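Local coordinates for protein AxyAgu115A (Amphibacillus xylanus NBRC 15112, PDB 6NPS) that probably hydrolyses alpha-glucuronic acid substituents on arabinoglucuronoxylan, as an alpha-glucuronidase of glycoside hydrolase family 115, at residues Tyr865-Ser869 with Asn912-Thr916; Lys515-Asn519 with Gly822-Thr826; His387-Arg391 with Lys430-Gln434; Gly792-Ala798 with Leu941-Tyr947. The protein carries 3 engineered substitutions. All blocks are in the same frame, centred on the assembly; numbering follows the deposited sequence.

Contact 3 comes first along the chain and lies in the TIM-barrel domain, outside its eight parallel strands, where loop 387-391 meets helix 428-440. The other three involve the beta-rich C-terminal domain. Contact 2 ties helix 500-519 to the loop between strands 814-821 and 828-833, and its segments alternate with those of contact 4. Contact 1 is nested inside the loop that contact 4 closes, and the two share neighbouring strands 858-866 and 940-948. Contacts 1, 2 and 3 form a group with centres about 11 to 13 Å apart, whereas contacts 3 and 4 are about 24 Å apart. Q867 of contact 1 and Y823 of contact 2 reach helix 428-440, which joins the C-terminal domain to the barrel domain.

Contact 1: Tyr865-Ser869 with Asn912-Thr916; sequences YLQPS and NNIRT
Y865 pairs with T916 and L866 with R915 where two antiparallel strands of the beta-rich C-terminal domain begin to part. Y865 and T916, a non-hydrogen-bonded pair, extend alongside each other in the same direction; T916 CG2 sits over the middle of the Y865 ring, 3.9 Å from its centroid, in a CH-pi contact. That methyl is placed anti to the T916 carbonyl carbon by a chi1 of 62°, which puts OG1 off the ring. In the hydrogen-bonded pair L866 N gives a 2.7 Å bond to R915 O, and R915 N returns one to L866 O. Beyond it the chains diverge: P868, centre of an inverse gamma turn, rests its CD 3.7 Å from N913 C, at the Schellman motif ending helix 904-912. The R915 chain bends at chi3 (59°) and runs under this turn, with Q867 O and P868 CA over one guanidinium face. R915 NH2 reaches S869 O at 2.7 Å, in the carbonyl plane and on a lone pair, while NH1 adds a weak bond. A leucine in place of R915 would probably leave S869 O without its two guanidinium donors and P868 without this cover. S869 O meets the guanidinium at its edge, 15° out of its plane as seen from NH2.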
# COMPACT_ATOMS: atom_id res chain seq x y z
N TYR A 865 -25.33 -0.03 -13.70
CA TYR A 865 -24.07 0.28 -14.37
C TYR A 865 -24.43 0.91 -15.71
O TYR A 865 -25.08 0.27 -16.54
CB TYR A 865 -23.24 -0.98 -14.57
CG TYR A 865 -22.60 -1.52 -13.29
CD1 TYR A 865 -23.37 -1.98 -12.23
CD2 TYR A 865 -21.21 -1.57 -13.16
CE1 TYR A 865 -22.78 -2.50 -11.06
CE2 TYR A 865 -20.61 -2.07 -12.02
CZ TYR A 865 -21.40 -2.54 -10.97
OH TYR A 865 -20.80 -3.02 -9.83
N LEU A 866 -24.01 2.16 -15.92
CA LEU A 866 -24.41 2.93 -17.10
C LEU A 866 -23.19 3.43 -17.87
O LEU A 866 -22.17 3.79 -17.28
CB LEU A 866 -25.26 4.16 -16.73
CG LEU A 866 -26.47 3.91 -15.85
CD1 LEU A 866 -26.99 5.22 -15.30
CD2 LEU A 866 -27.55 3.19 -16.68
N GLN A 867 -23.34 3.53 -19.18
CA GLN A 867 -22.36 4.28 -19.94
C GLN A 867 -22.30 5.71 -19.40
O GLN A 867 -23.35 6.28 -19.07
CB GLN A 867 -22.71 4.28 -21.43
CG GLN A 867 -21.48 4.26 -22.30
CD GLN A 867 -20.96 5.64 -22.62
OE1 GLN A 867 -19.76 5.85 -22.76
NE2 GLN A 867 -21.88 6.60 -22.76
N PRO A 868 -21.09 6.31 -19.27
CA PRO A 868 -21.00 7.68 -18.69
C PRO A 868 -21.34 8.79 -19.69
O PRO A 868 -20.50 9.57 -20.14
CB PRO A 868 -19.54 7.75 -18.21
CG PRO A 868 -18.79 6.90 -19.16
CD PRO A 868 -19.76 5.73 -19.50
N SER A 869 -22.60 8.86 -20.05
CA SER A 869 -23.12 9.91 -20.91
C SER A 869 -23.35 11.20 -20.14
O SER A 869 -23.58 11.21 -18.93
CB SER A 869 -24.44 9.44 -21.54
OG SER A 869 -24.14 8.65 -22.66
N ASN A 912 -13.01 5.31 -15.65
CA ASN A 912 -13.57 3.96 -15.49
C ASN A 912 -14.45 3.54 -16.65
O ASN A 912 -14.87 2.37 -16.70
CB ASN A 912 -14.40 3.86 -14.21
CG ASN A 912 -13.55 3.95 -12.97
OD1 ASN A 912 -12.34 3.75 -13.01
ND2 ASN A 912 -14.17 4.31 -11.86
N ASN A 913 -14.80 4.46 -17.54
CA ASN A 913 -15.75 4.23 -18.63
C ASN A 913 -17.08 3.65 -18.15
O ASN A 913 -17.67 2.77 -18.79
CB ASN A 913 -15.16 3.31 -19.70
CG ASN A 913 -15.92 3.47 -21.01
OD1 ASN A 913 -16.45 4.57 -21.30
ND2 ASN A 913 -15.99 2.41 -21.80
N ILE A 914 -17.55 4.11 -16.99
CA ILE A 914 -18.79 3.57 -16.45
C ILE A 914 -19.25 4.53 -15.38
O ILE A 914 -18.44 5.21 -14.75
CB ILE A 914 -18.61 2.14 -15.86
CG1 ILE A 914 -19.98 1.44 -15.79
CG2 ILE A 914 -18.02 2.18 -14.46
CD1 ILE A 914 -20.51 1.04 -17.18
N ARG A 915 -20.56 4.66 -15.26
CA ARG A 915 -21.19 5.35 -14.15
C ARG A 915 -22.04 4.33 -13.39
O ARG A 915 -22.75 3.53 -14.00
CB ARG A 915 -22.06 6.49 -14.65
CG ARG A 915 -22.76 7.20 -13.53
CD ARG A 915 -23.01 8.65 -13.88
NE ARG A 915 -23.83 8.73 -15.07
CZ ARG A 915 -23.49 9.35 -16.20
NH1 ARG A 915 -22.32 9.97 -16.31
NH2 ARG A 915 -24.35 9.33 -17.21
N THR A 916 -21.97 4.36 -12.07
CA THR A 916 -22.90 3.57 -11.27
C THR A 916 -23.80 4.51 -10.47
O THR A 916 -23.39 5.61 -10.08
CB THR A 916 -22.17 2.59 -10.34
OG1 THR A 916 -21.36 3.31 -9.41
CG2 THR A 916 -21.31 1.64 -11.12

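Contact 2: Lys515-Asn519 with Gly822-Thr826; sequences KIAHN and GYGKT
N519 and K825 mark the nearest backbone approach, with their CA atoms 5.8 Å apart, where helix 500-519 meets the loop joining antiparallel strands 814-821 and 828-833 of the C-terminal domain. Into the curve of that loop K515 sends an extended chain that bends at its last torsion (chi4 90°), bringing NZ among three backbone carbonyls. It donates to G824 O at 2.7 Å, to G822 O at 2.9 Å and to T826 O at 2.9 Å. The T826 bond lies in the carbonyl plane, whereas NZ stands above the planes of the other two. Three acceptors match the three protons of a charged ammonium, which the carbonyl dipoles would favour. A methionine here would probably leave these carbonyls without their shared donor and the loop less firmly curled. Positive phi at G822 and G824 suits glycine and helps to turn the loop. H518 is set by its own helix: ND1 bonds K515 O at 2.7 Å, almost in the ring plane, and this turns the CE1 edge to G824 O. The N519 amide crosses the K825 chain obliquely, and its ND2 gives K825 O a 3.2 Å bond on a lone pair.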
# COMPACT_ATOMS: atom_id res chain seq x y z
N LYS A 515 -12.00 -3.28 -27.76
CA LYS A 515 -12.89 -3.42 -26.60
C LYS A 515 -12.11 -3.31 -25.29
O LYS A 515 -12.50 -2.57 -24.38
CB LYS A 515 -13.66 -4.77 -26.63
CG LYS A 515 -14.79 -4.65 -25.58
CD LYS A 515 -15.73 -5.78 -25.51
CE LYS A 515 -16.71 -5.59 -24.33
NZ LYS A 515 -17.96 -4.88 -24.62
N ILE A 516 -11.00 -4.03 -25.18
CA ILE A 516 -10.19 -4.00 -23.95
C ILE A 516 -9.54 -2.62 -23.74
O ILE A 516 -9.59 -2.06 -22.64
CB ILE A 516 -9.15 -5.14 -24.00
CG1 ILE A 516 -9.88 -6.49 -23.93
CG2 ILE A 516 -8.12 -4.96 -22.85
CD1 ILE A 516 -9.10 -7.56 -24.63
N ALA A 517 -8.95 -2.03 -24.79
CA ALA A 517 -8.36 -0.71 -24.63
C ALA A 517 -9.38 0.34 -24.22
O ALA A 517 -9.07 1.24 -23.42
CB ALA A 517 -7.67 -0.23 -25.92
N HIS A 518 -10.57 0.25 -24.73
CA HIS A 518 -11.56 1.20 -24.40
C HIS A 518 -12.04 1.06 -22.99
O HIS A 518 -12.53 1.95 -22.46
CB HIS A 518 -12.61 1.33 -25.48
CG HIS A 518 -13.95 0.83 -25.10
ND1 HIS A 518 -14.18 -0.48 -24.78
CD2 HIS A 518 -15.14 1.45 -25.02
CE1 HIS A 518 -15.45 -0.63 -24.49
NE2 HIS A 518 -16.05 0.52 -24.63
N ASN A 519 -11.90 -0.09 -22.40
CA ASN A 519 -12.31 -0.30 -21.01
C ASN A 519 -11.36 0.38 -20.02
O ASN A 519 -11.79 0.76 -18.92
CB ASN A 519 -12.40 -1.80 -20.70
CG ASN A 519 -13.68 -2.40 -21.20
OD1 ASN A 519 -14.57 -1.65 -21.63
ND2 ASN A 519 -13.82 -3.74 -21.13
N GLY A 822 -22.20 -6.00 -28.07
CA GLY A 822 -20.80 -5.70 -27.77
C GLY A 822 -20.54 -4.35 -27.14
O GLY A 822 -19.38 -3.99 -26.94
N TYR A 823 -21.58 -3.60 -26.80
CA TYR A 823 -21.39 -2.26 -26.27
C TYR A 823 -20.90 -2.32 -24.82
O TYR A 823 -21.17 -3.29 -24.10
CB TYR A 823 -22.70 -1.48 -26.39
CG TYR A 823 -22.57 -0.00 -26.18
CD1 TYR A 823 -22.58 0.52 -24.91
CD2 TYR A 823 -22.43 0.89 -27.26
CE1 TYR A 823 -22.46 1.84 -24.69
CE2 TYR A 823 -22.31 2.26 -27.03
CZ TYR A 823 -22.33 2.72 -25.74
OH TYR A 823 -22.21 4.05 -25.44
N GLY A 824 -20.11 -1.32 -24.42
CA GLY A 824 -19.80 -1.16 -23.01
C GLY A 824 -18.65 -2.03 -22.50
O GLY A 824 -17.84 -2.58 -23.26
N LYS A 825 -18.61 -2.17 -21.17
CA LYS A 825 -17.50 -2.84 -20.52
C LYS A 825 -17.65 -4.35 -20.56
O LYS A 825 -16.64 -5.07 -20.56
CB LYS A 825 -17.35 -2.37 -19.08
CG LYS A 825 -16.88 -0.90 -19.01
CD LYS A 825 -16.70 -0.44 -17.57
CE LYS A 825 -15.38 -0.90 -16.96
NZ LYS A 825 -15.18 -0.26 -15.58
N THR A 826 -18.89 -4.83 -20.58
CA THR A 826 -19.12 -6.27 -20.53
C THR A 826 -19.97 -6.72 -21.72
O THR A 826 -19.61 -6.42 -22.87
CB THR A 826 -19.70 -6.67 -19.15
OG1 THR A 826 -20.95 -6.01 -18.90
CG2 THR A 826 -18.71 -6.29 -17.99
O HOH W 1 -18.96 0.96 -25.80

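Contact 3: His387-Arg391 with Lys430-Gln434; sequences HGNLR and KIWEQ
L390 and Q434 are joined by a nearly straight bond between the 387-391 loop and helix 428-440: L390 N points at Q434 OE1 from 2.8 Å, with an N-H...O angle of 173°. The two side chains run antiparallel alongside each other, so that L390 CG also lies beside that OE1 while its CD1 reaches 3.2 Å from Q434 O. Q434 CG lies 3.4 Å from G388 O, and the bend at chi2 (-67°) then brings the amide, with OE1, back to the loop. One turn earlier on the helix, K430 crosses N389 at about a right angle. Its NZ donates to N389 OD1 at 2.9 Å, tilted from the carbonyl plane, and to a water at 2.7 Å that in turn donates to H387 O. The third partner of this ammonium is Q867 OE1 of the C-terminal domain.

Farther out, D385 OD2 accepts from N389 ND2 and thus keeps the amide turned with its oxygen to K430. N870 ND2 bonds L390 O, and H387 NE2 is held by G416 O. At G388, with phi of 93°, a side chain would run into the carbonyl oxygen of H387. The loop after strand 379-383 packs on the helix that follows the next strand, 405-410, an arrangement of successive beta-alpha units as in a TIM barrel.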
# COMPACT_ATOMS: atom_id res chain seq x y z
N HIS A 387 -13.36 13.01 -24.14
CA HIS A 387 -13.19 11.58 -23.91
C HIS A 387 -14.17 10.75 -24.71
O HIS A 387 -14.31 9.56 -24.45
CB HIS A 387 -13.30 11.30 -22.42
CG HIS A 387 -12.13 11.87 -21.69
ND1 HIS A 387 -11.04 11.11 -21.35
CD2 HIS A 387 -11.85 13.14 -21.32
CE1 HIS A 387 -10.14 11.88 -20.77
NE2 HIS A 387 -10.60 13.12 -20.75
N GLY A 388 -14.85 11.36 -25.68
CA GLY A 388 -15.70 10.60 -26.56
C GLY A 388 -17.15 10.51 -26.13
O GLY A 388 -17.91 9.73 -26.73
N ASN A 389 -17.56 11.31 -25.16
CA ASN A 389 -18.95 11.40 -24.71
C ASN A 389 -19.47 12.77 -25.12
O ASN A 389 -18.88 13.79 -24.74
CB ASN A 389 -19.04 11.23 -23.20
CG ASN A 389 -18.31 9.99 -22.74
OD1 ASN A 389 -18.74 8.85 -23.04
ND2 ASN A 389 -17.20 10.20 -22.01
N LEU A 390 -20.55 12.80 -25.90
CA LEU A 390 -21.13 14.10 -26.25
C LEU A 390 -21.49 14.87 -24.99
O LEU A 390 -21.64 14.31 -23.90
CB LEU A 390 -22.38 13.93 -27.10
CG LEU A 390 -22.24 13.02 -28.32
CD1 LEU A 390 -23.53 13.06 -29.17
CD2 LEU A 390 -21.01 13.35 -29.18
N ARG A 391 -21.65 16.18 -25.17
CA ARG A 391 -22.19 17.07 -24.16
C ARG A 391 -23.61 17.46 -24.55
O ARG A 391 -24.40 16.59 -24.93
CB ARG A 391 -21.25 18.29 -24.00
CG ARG A 391 -19.84 17.87 -23.55
CD ARG A 391 -18.89 19.10 -23.47
NE ARG A 391 -19.36 20.00 -22.44
CZ ARG A 391 -18.85 21.21 -22.21
NH1 ARG A 391 -17.85 21.68 -22.95
NH2 ARG A 391 -19.36 21.95 -21.23
N LYS A 430 -19.14 2.35 -29.66
CA LYS A 430 -19.29 3.60 -28.94
C LYS A 430 -19.32 4.79 -29.90
O LYS A 430 -20.15 5.70 -29.76
CB LYS A 430 -18.14 3.74 -27.95
CG LYS A 430 -18.01 5.11 -27.27
CD LYS A 430 -18.98 5.26 -26.15
CE LYS A 430 -18.72 6.58 -25.37
NZ LYS A 430 -17.75 6.44 -24.25
N ILE A 431 -18.41 4.80 -30.87
CA ILE A 431 -18.41 5.88 -31.86
C ILE A 431 -19.73 5.93 -32.59
O ILE A 431 -20.28 7.02 -32.83
CB ILE A 431 -17.24 5.72 -32.86
CG1 ILE A 431 -15.91 5.77 -32.13
CG2 ILE A 431 -17.25 6.85 -33.91
CD1 ILE A 431 -14.74 5.27 -33.01
N TRP A 432 -20.24 4.75 -33.01
CA TRP A 432 -21.52 4.72 -33.71
C TRP A 432 -22.63 5.29 -32.83
O TRP A 432 -23.43 6.12 -33.28
CB TRP A 432 -21.86 3.29 -34.16
CG TRP A 432 -23.19 3.17 -34.82
CD1 TRP A 432 -23.44 3.22 -36.16
CD2 TRP A 432 -24.46 3.01 -34.18
NE1 TRP A 432 -24.77 3.09 -36.40
CE2 TRP A 432 -25.43 2.95 -35.20
CE3 TRP A 432 -24.88 2.90 -32.85
CZ2 TRP A 432 -26.79 2.80 -34.94
CZ3 TRP A 432 -26.24 2.75 -32.59
CH2 TRP A 432 -27.17 2.69 -33.62
N GLU A 433 -22.68 4.87 -31.56
CA GLU A 433 -23.76 5.31 -30.69
C GLU A 433 -23.72 6.82 -30.46
O GLU A 433 -24.75 7.49 -30.46
CB GLU A 433 -23.69 4.57 -29.35
CG GLU A 433 -24.85 4.85 -28.41
CD GLU A 433 -24.46 5.83 -27.30
OE1 GLU A 433 -23.24 5.98 -27.04
OE2 GLU A 433 -25.36 6.45 -26.69
N GLN A 434 -22.54 7.36 -30.21
CA GLN A 434 -22.45 8.79 -29.94
C GLN A 434 -22.69 9.60 -31.21
O GLN A 434 -23.45 10.58 -31.21
CB GLN A 434 -21.08 9.11 -29.34
CG GLN A 434 -20.83 8.51 -27.97
CD GLN A 434 -21.73 9.12 -26.92
OE1 GLN A 434 -21.68 10.30 -26.66
NE2 GLN A 434 -22.59 8.30 -26.32
O HOH W 2 -15.39 7.19 -25.33
O HOH W 3 -22.78 11.83 -23.74

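Contact 4: Gly792-Ala798 with Leu941-Tyr947; sequences GYISIEA and LEKIVIY
I794 and I796 stand opposite I946 and I944, flank to flank, on one face of an antiparallel strand pair. I796 CB and I944 CB are 4.3 Å apart, and the I796 CD1 methyl reaches diagonally to I946 CD1 at 4.4 Å. This isoleucine ridge fits against Y850 and F852 of strand 847-854. At the far end the small A798 fits into the hollow beside L941: its CB is 3.1 Å from L941 O and 3.9 Å from L941 CG, while I830 covers both residues.

Backbone bonds hold the ridge in step, with I794 paired to I946 and I796 to I944, both as hydrogen-bonded pairs; I796 N meets I944 O at 2.8 Å. The two strands belong to the beta-rich C-terminal domain, whose family is related to galactose-binding domains. On the other edge of strand 940-948, against Y865 of strand 858-866, E942 and K943 form a classic beta bulge. A798 N still bonds E942 O, but from above the carbonyl plane.

The other face is lined by S795, E797, K943 and V945. K943 lays its aliphatic chain across S795, CD 3.6 Å from OG, and bends at chi3 (-71°) before NZ goes to L958 O and P960 O. S795 OG is itself bonded to P960 O. E797 slants across this lysine but turns its OE1 to T826 OG1. Beyond the pairing, Y793 and Y947 have CG between backbone N and carbonyl carbon (chi1 64° and 51°), which swings the rings apart; what meets is CB on CB, at 3.8 Å.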
# COMPACT_ATOMS: atom_id res chain seq x y z
N GLY A 792 -26.92 -14.34 -2.29
CA GLY A 792 -27.03 -13.11 -1.53
C GLY A 792 -27.07 -11.85 -2.37
O GLY A 792 -27.11 -10.75 -1.82
N TYR A 793 -27.05 -11.97 -3.69
CA TYR A 793 -27.16 -10.80 -4.56
C TYR A 793 -27.54 -11.31 -5.93
O TYR A 793 -27.40 -12.50 -6.20
CB TYR A 793 -25.87 -9.97 -4.61
CG TYR A 793 -24.72 -10.71 -5.22
CD1 TYR A 793 -23.93 -11.57 -4.45
CD2 TYR A 793 -24.45 -10.62 -6.59
CE1 TYR A 793 -22.87 -12.27 -5.02
CE2 TYR A 793 -23.40 -11.32 -7.16
CZ TYR A 793 -22.63 -12.15 -6.38
OH TYR A 793 -21.58 -12.83 -6.95
N ILE A 794 -28.01 -10.41 -6.79
CA ILE A 794 -28.35 -10.75 -8.17
C ILE A 794 -27.63 -9.77 -9.07
O ILE A 794 -27.56 -8.58 -8.77
CB ILE A 794 -29.87 -10.66 -8.41
CG1 ILE A 794 -30.64 -11.68 -7.56
CG2 ILE A 794 -30.20 -10.82 -9.93
CD1 ILE A 794 -32.15 -11.44 -7.64
N SER A 795 -27.09 -10.27 -10.18
CA SER A 795 -26.36 -9.46 -11.15
C SER A 795 -26.88 -9.88 -12.52
O SER A 795 -26.84 -11.06 -12.87
CB SER A 795 -24.85 -9.66 -11.03
OG SER A 795 -24.17 -9.07 -12.13
N ILE A 796 -27.35 -8.89 -13.29
CA ILE A 796 -28.13 -9.08 -14.50
C ILE A 796 -27.45 -8.30 -15.62
O ILE A 796 -27.29 -7.09 -15.50
CB ILE A 796 -29.57 -8.55 -14.33
CG1 ILE A 796 -30.30 -9.32 -13.23
CG2 ILE A 796 -30.32 -8.63 -15.65
CD1 ILE A 796 -31.60 -8.67 -12.81
N GLU A 797 -27.06 -8.97 -16.70
CA GLU A 797 -26.71 -8.18 -17.87
C GLU A 797 -28.00 -7.62 -18.46
O GLU A 797 -29.03 -8.31 -18.52
CB GLU A 797 -25.92 -8.99 -18.90
CG GLU A 797 -24.78 -9.80 -18.31
CD GLU A 797 -23.41 -9.09 -18.28
OE1 GLU A 797 -23.32 -7.84 -18.29
OE2 GLU A 797 -22.40 -9.83 -18.23
N ALA A 798 -27.95 -6.34 -18.82
CA ALA A 798 -29.17 -5.60 -19.13
C ALA A 798 -29.92 -6.22 -20.31
O ALA A 798 -31.14 -6.07 -20.42
CB ALA A 798 -28.81 -4.12 -19.40
N LEU A 941 -27.82 1.29 -20.55
CA LEU A 941 -27.74 0.49 -19.34
C LEU A 941 -27.03 -0.81 -19.67
O LEU A 941 -27.46 -1.54 -20.59
CB LEU A 941 -29.15 0.22 -18.80
CG LEU A 941 -29.26 -0.71 -17.59
CD1 LEU A 941 -28.70 -0.11 -16.29
CD2 LEU A 941 -30.75 -1.00 -17.39
N GLU A 942 -25.99 -1.12 -18.91
CA GLU A 942 -25.16 -2.30 -19.15
C GLU A 942 -25.43 -3.43 -18.17
O GLU A 942 -25.43 -4.59 -18.59
CB GLU A 942 -23.66 -1.94 -19.07
CG GLU A 942 -23.28 -0.95 -20.21
CD GLU A 942 -21.83 -0.40 -20.17
OE1 GLU A 942 -20.89 -1.13 -19.75
OE2 GLU A 942 -21.64 0.76 -20.61
N LYS A 943 -25.64 -3.14 -16.89
CA LYS A 943 -25.75 -4.19 -15.88
C LYS A 943 -26.59 -3.63 -14.74
O LYS A 943 -26.58 -2.43 -14.47
CB LYS A 943 -24.35 -4.64 -15.38
CG LYS A 943 -24.38 -5.83 -14.37
CD LYS A 943 -23.01 -6.09 -13.73
CE LYS A 943 -22.05 -6.66 -14.72
NZ LYS A 943 -20.84 -7.10 -14.00
N ILE A 944 -27.34 -4.53 -14.09
CA ILE A 944 -28.12 -4.21 -12.90
C ILE A 944 -27.66 -5.17 -11.80
O ILE A 944 -27.59 -6.38 -12.02
CB ILE A 944 -29.63 -4.39 -13.13
CG1 ILE A 944 -30.08 -3.65 -14.40
CG2 ILE A 944 -30.41 -3.99 -11.90
CD1 ILE A 944 -31.45 -4.09 -14.92
N VAL A 945 -27.42 -4.64 -10.60
CA VAL A 945 -27.07 -5.46 -9.45
C VAL A 945 -28.06 -5.17 -8.33
O VAL A 945 -28.36 -4.00 -8.07
CB VAL A 945 -25.62 -5.18 -9.00
CG1 VAL A 945 -25.29 -6.03 -7.79
CG2 VAL A 945 -24.66 -5.44 -10.17
N ILE A 946 -28.56 -6.22 -7.67
CA ILE A 946 -29.54 -6.09 -6.60
C ILE A 946 -29.03 -6.87 -5.38
O ILE A 946 -28.62 -8.03 -5.50
CB ILE A 946 -30.93 -6.62 -7.03
CG1 ILE A 946 -31.41 -5.91 -8.33
CG2 ILE A 946 -31.95 -6.48 -5.90
CD1 ILE A 946 -32.65 -6.63 -9.02
N TYR A 947 -29.08 -6.24 -4.21
CA TYR A 947 -28.54 -6.87 -3.01
C TYR A 947 -29.21 -6.25 -1.80
O TYR A 947 -29.74 -5.14 -1.90
CB TYR A 947 -27.01 -6.73 -2.92
CG TYR A 947 -26.47 -5.32 -3.09
CD1 TYR A 947 -26.17 -4.82 -4.35
CD2 TYR A 947 -26.25 -4.50 -1.98
CE1 TYR A 947 -25.66 -3.53 -4.51
CE2 TYR A 947 -25.75 -3.21 -2.14
CZ TYR A 947 -25.45 -2.74 -3.40
OH TYR A 947 -24.96 -1.47 -3.57
O HOH W 4 -23.92 -6.15 -20.15